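Local coordinates for protein SYE1 (Shewanella oneidensis, PDB 4AWT) that binds flavin mononucleotide and probably uses NADH or NADPH to reduce carbon-carbon double bonds, at residues N169-E172 and G177-L180; R106-D111 and Q116-S121. The protein carries 1 engineered substitution. One frame throughout, in Å; residues are numbered along the deposited sequence. Where two conformers were deposited one is given.

Contact 1 of 2, residues N169-E172 and G177-L180; sequences NAME and GIEL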
loop_
_atom_site.group_PDB
_atom_site.type_symbol
_atom_site.label_atom_id
_atom_site.label_comp_id
_atom_site.label_asym_id
_atom_site.label_seq_id
_atom_site.Cartn_x
_atom_site.Cartn_y
_atom_site.Cartn_z
ATOM N N ASN A 169 11.155 10.814 6.801
ATOM C CA ASN A 169 11.940 10.684 5.581
ATOM C C ASN A 169 11.056 10.945 4.349
ATOM O O ASN A 169 11.513 11.571 3.387
ATOM C CB ASN A 169 12.532 9.303 5.505
ATOM C CG ASN A 169 13.578 9.025 6.565
ATOM O OD1 ASN A 169 14.031 9.948 7.268
ATOM N ND2 ASN A 169 13.967 7.781 6.651
ATOM N N ALA A 170 9.825 10.464 4.382
ATOM C CA ALA A 170 8.913 10.716 3.265
ATOM C C ALA A 170 8.654 12.204 3.099
ATOM O O ALA A 170 8.592 12.717 1.985
ATOM C CB ALA A 170 7.608 9.976 3.482
ATOM N N MET A 171 8.519 12.938 4.205
ATOM C CA MET A 171 8.332 14.369 4.111
ATOM C C MET A 171 9.589 15.024 3.550
ATOM O O MET A 171 9.496 15.939 2.714
ATOM C CB MET A 171 7.920 14.992 5.432
ATOM C CG MET A 171 6.591 14.494 5.990
ATOM S SD MET A 171 5.178 14.649 4.881
ATOM C CE MET A 171 5.163 13.086 4.067
ATOM N N GLU A 172 10.757 14.562 3.968
ATOM C CA GLU A 172 12.007 15.110 3.441
ATOM C C GLU A 172 12.133 14.849 1.946
ATOM O O GLU A 172 12.718 15.657 1.221
ATOM C CB GLU A 172 13.204 14.477 4.165
ATOM C CG GLU A 172 14.549 15.072 3.798
ATOM C CD GLU A 172 15.771 14.480 4.473
ATOM O OE1 GLU A 172 15.656 13.703 5.400
ATOM O OE2 GLU A 172 16.823 14.956 4.009
ATOM N N GLY A 177 2.203 13.003 1.885
ATOM C CA GLY A 177 1.714 12.198 2.995
ATOM C C GLY A 177 2.266 10.809 2.888
ATOM O O GLY A 177 3.067 10.497 1.985
ATOM N N ILE A 178 1.837 9.954 3.821
ATOM C CA ILE A 178 2.189 8.557 3.807
ATOM C C ILE A 178 0.924 7.711 3.904
ATOM O O ILE A 178 -0.065 8.139 4.486
ATOM C CB ILE A 178 3.202 8.178 4.910
ATOM C CG1 ILE A 178 2.642 8.274 6.324
ATOM C CG2 ILE A 178 4.449 9.019 4.738
ATOM C CD1 ILE A 178 1.911 7.064 6.857
ATOM N N GLU A 179 1.018 6.502 3.375
ATOM C CA GLU A 179 0.018 5.472 3.562
ATOM C C GLU A 179 0.669 4.355 4.331
ATOM O O GLU A 179 1.688 3.779 3.913
ATOM C CB GLU A 179 -0.502 4.928 2.231
ATOM C CG GLU A 179 -1.608 3.902 2.428
ATOM C CD GLU A 179 -2.124 3.324 1.124
ATOM O OE1 GLU A 179 -2.976 4.028 0.487
ATOM O OE2 GLU A 179 -1.706 2.222 0.741
ATOM N N LEU A 180 0.088 3.985 5.480
ATOM C CA LEU A 180 0.572 2.824 6.215
ATOM C C LEU A 180 0.019 1.566 5.584
ATOM O O LEU A 180 -1.191 1.358 5.550
ATOM C CB LEU A 180 0.105 2.919 7.654
ATOM C CG LEU A 180 0.467 1.736 8.545
ATOM C CD1 LEU A 180 1.990 1.569 8.620
ATOM C CD2 LEU A 180 -0.151 1.906 9.922
#
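Ala170 meets Ile178 methyl to methyl: its CB points from the last turn of helix 153-172 toward the strand and stops 3.5 Å from Ile178 CG2. A side chain this short suits the spot, because it lets the helix backbone come close, with the CA atoms of Ala170 and Ile178 7.1 Å apart. Met171, next along the helix, starts off at a slant and is brought back by bends at chi2 (-55°) and chi3 (92°). These bring its terminal methyl to the backbone of Gly177, where CE rests 3.7 Å from both N and CA of that glycine. Met171 CE also reaches Ile178 CG2, at a looser 4.2 Å, so the branch methyl of the isoleucine receives two neighbours from the helix. The side chains that meet are all apolar, and no hydrogen bond joins the segments, as expected where a barrel strand turns its outer side to a helix. Around it, Ile225 of helix 212-225 touches both Met171 and Ile178, and Val230 of strand 230-234 lies against Ile178. Backbone bonds from Gly177 to Ala99 and from Ile178 to Gly231 hold strand 177-181 between its two parallel neighbours.

Contact 2 of 2, residues R106-D111 and Q116-S121; sequences RVTHPD and QQPISS
In Thr108, chi1 of -168° sets CG2 between the backbone N and the carbonyl carbon and so presents the methyl to the ring of Pro118, while OG1 is carried off to bond the carbonyl of Lys66. A threonine fits here because one branch serves each need. The methyl lies 3.6 Å from Pro118 CG and 3.7 Å from Pro118 CB, and the two side chains cross obliquely. In Arg106, chi1 of 72° places CG on the same side, and from there the chain runs extended past Ser120. Its aliphatic part does the touching: CD is 3.8 Å from Ser120 OG, and CB is 4.0 Å from Ser120 CB. The guanidinium group continues beyond and gives NH1 to the carbonyl of Leu124. Ser120 OG and Arg106 N both bond Gln190 OE1, so one amide oxygen of helix 187-192 ties the two segments together.

At the other end, Pro110 lies against the backbone of Gln116. Both residues were modelled in two conformers, so the CA-H...O approach of Pro110 CA to Gln116 O is doubtful. Within 106-111, Asp111 N donates to His109 ND1 over 3.2 Å. No hydrogen bond joins the two segments directly; the compact, rigid ring of Pro118 gives the methyl of Thr108 an apolar surface to pack on. Val107 centres an inverse gamma turn; beyond Asp111 the chain reverses and returns to strand 119-120, which pairs in parallel with strand 149-150. This is an excursion from a TIM barrel, inserted after the third barrel strand.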
loop_
_atom_site.group_PDB
_atom_site.type_symbol
_atom_site.label_atom_id
_atom_site.label_comp_id
_atom_site.label_asym_id
_atom_site.label_seq_id
_atom_site.Cartn_x
_atom_site.Cartn_y
_atom_site.Cartn_z
ATOM N N ARG A 106 6.482 -11.472 8.026
ATOM C CA ARG A 106 6.861 -12.810 7.635
ATOM C C ARG A 106 6.783 -13.083 6.157
ATOM O O ARG A 106 7.185 -14.171 5.714
ATOM C CB ARG A 106 5.971 -13.846 8.350
ATOM C CG ARG A 106 4.559 -13.877 7.806
ATOM C CD ARG A 106 3.660 -14.720 8.687
ATOM N NE ARG A 106 2.299 -14.676 8.201
ATOM C CZ ARG A 106 1.313 -15.383 8.690
ATOM N NH1 ARG A 106 1.479 -16.189 9.720
ATOM N NH2 ARG A 106 0.093 -15.240 8.137
ATOM N N VAL A 107 6.260 -12.141 5.354
ATOM C CA VAL A 107 6.121 -12.381 3.907
ATOM C C VAL A 107 7.391 -11.907 3.223
ATOM O O VAL A 107 7.463 -10.848 2.614
ATOM C CB VAL A 107 4.850 -11.740 3.363
ATOM C CG1 VAL A 107 4.710 -12.072 1.896
ATOM C CG2 VAL A 107 3.626 -12.178 4.136
ATOM N N THR A 108 8.440 -12.707 3.398
ATOM C CA THR A 108 9.757 -12.434 2.863
ATOM C C THR A 108 10.566 -13.727 2.936
ATOM O O THR A 108 10.114 -14.792 3.330
ATOM C CB THR A 108 10.412 -11.261 3.575
ATOM O OG1 THR A 108 11.561 -10.880 2.816
ATOM C CG2 THR A 108 10.791 -11.574 5.015
ATOM N N HIS A 109 11.793 -13.590 2.490
ATOM C CA HIS A 109 12.787 -14.649 2.480
ATOM C C HIS A 109 14.071 -14.038 3.006
ATOM O O HIS A 109 14.335 -12.869 2.684
ATOM C CB HIS A 109 12.965 -15.179 1.064
ATOM C CG HIS A 109 13.849 -16.327 0.963
ATOM N ND1 HIS A 109 15.161 -16.268 0.904
ATOM C CD2 HIS A 109 13.594 -17.648 0.864
ATOM C CE1 HIS A 109 15.759 -17.417 0.856
ATOM N NE2 HIS A 109 14.792 -18.330 0.802
ATOM N N PRO A 110 14.891 -14.766 3.749
ATOM C CA PRO A 110 16.165 -14.229 4.233
ATOM C C PRO A 110 17.006 -13.536 3.186
ATOM O O PRO A 110 17.727 -12.572 3.497
ATOM C CB PRO A 110 16.857 -15.487 4.847
ATOM C CG PRO A 110 15.651 -16.214 5.371
ATOM C CD PRO A 110 14.643 -16.131 4.257
ATOM N N ASP A 111 17.049 -13.942 1.998
ATOM C CA ASP A 111 17.801 -13.381 0.904
ATOM C C ASP A 111 17.411 -11.912 0.697
ATOM O O ASP A 111 18.241 -11.170 0.189
ATOM C CB ASP A 111 17.632 -14.122 -0.393
ATOM C CG ASP A 111 18.254 -15.437 -0.504
ATOM O OD1 ASP A 111 18.939 -15.885 0.448
ATOM O OD2 ASP A 111 18.127 -16.109 -1.591
ATOM N N GLN A 116 18.672 -12.366 7.532
ATOM C CA GLN A 116 17.962 -12.404 8.803
ATOM C C GLN A 116 16.744 -13.281 8.694
ATOM O O GLN A 116 16.154 -13.449 7.646
ATOM C CB GLN A 116 17.513 -11.023 9.217
ATOM C CG GLN A 116 18.599 -10.141 9.841
ATOM C CD GLN A 116 19.070 -10.705 11.136
ATOM O OE1 GLN A 116 18.350 -10.838 12.141
ATOM N NE2 GLN A 116 20.330 -11.153 11.155
ATOM N N GLN A 117 16.303 -13.827 9.845
ATOM C CA GLN A 117 15.038 -14.483 9.926
ATOM C C GLN A 117 13.946 -13.427 9.917
ATOM O O GLN A 117 14.034 -12.394 10.571
ATOM C CB GLN A 117 14.983 -15.273 11.224
ATOM C CG GLN A 117 13.707 -16.075 11.359
ATOM C CD GLN A 117 13.713 -17.013 12.543
ATOM O OE1 GLN A 117 14.546 -16.915 13.455
ATOM N NE2 GLN A 117 12.757 -17.906 12.552
ATOM N N PRO A 118 12.845 -13.682 9.181
ATOM C CA PRO A 118 11.731 -12.728 9.206
ATOM C C PRO A 118 11.114 -12.601 10.587
ATOM O O PRO A 118 11.206 -13.538 11.391
ATOM C CB PRO A 118 10.743 -13.365 8.212
ATOM C CG PRO A 118 11.563 -14.214 7.336
ATOM C CD PRO A 118 12.589 -14.788 8.261
ATOM N N ILE A 119 10.426 -11.494 10.835
ATOM C CA ILE A 119 9.711 -11.275 12.072
ATOM C C ILE A 119 8.218 -11.232 11.822
ATOM O O ILE A 119 7.746 -10.855 10.740
ATOM C CB ILE A 119 10.165 -10.012 12.799
ATOM C CG1 ILE A 119 9.921 -8.701 12.040
ATOM C CG2 ILE A 119 11.663 -10.150 13.164
ATOM C CD1 ILE A 119 10.183 -7.435 12.786
ATOM N N SER A 120 7.461 -11.555 12.880
ATOM C CA SER A 120 6.000 -11.505 12.809
ATOM C C SER A 120 5.441 -11.324 14.199
ATOM O O SER A 120 6.165 -11.228 15.194
ATOM C CB SER A 120 5.469 -12.747 12.137
ATOM O OG SER A 120 4.071 -12.662 11.834
ATOM N N SER A 121 4.106 -11.323 14.283
ATOM C CA SER A 121 3.458 -11.386 15.598
ATOM C C SER A 121 3.842 -12.690 16.301
ATOM O O SER A 121 4.051 -12.703 17.510
ATOM C CB SER A 121 1.970 -11.269 15.416
ATOM O OG SER A 121 1.546 -12.303 14.505
#

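In the fold
Along the chain, contact 2 closes before contact 1 opens, and their centres are 24 Å apart, with about 13 Å between the nearest atoms. They share no sheet. Contact 2 belongs to the long connection that leaves barrel strand 96-102, with its small two-stranded sheet 119-120 and 149-150; helix 153-172 then leads into contact 1, where the chain re-enters the barrel as strand 177-181. Both thus belong to one beta-alpha-beta crossover between adjacent parallel strands, contact 2 in its early loop and contact 1 at its end. Contact 1 packs helix on barrel wall, with the Ile178 side chain about 12 Å from the flavin mononucleotide, whereas contact 2 shapes a peripheral excursion, farther from the chain's centre.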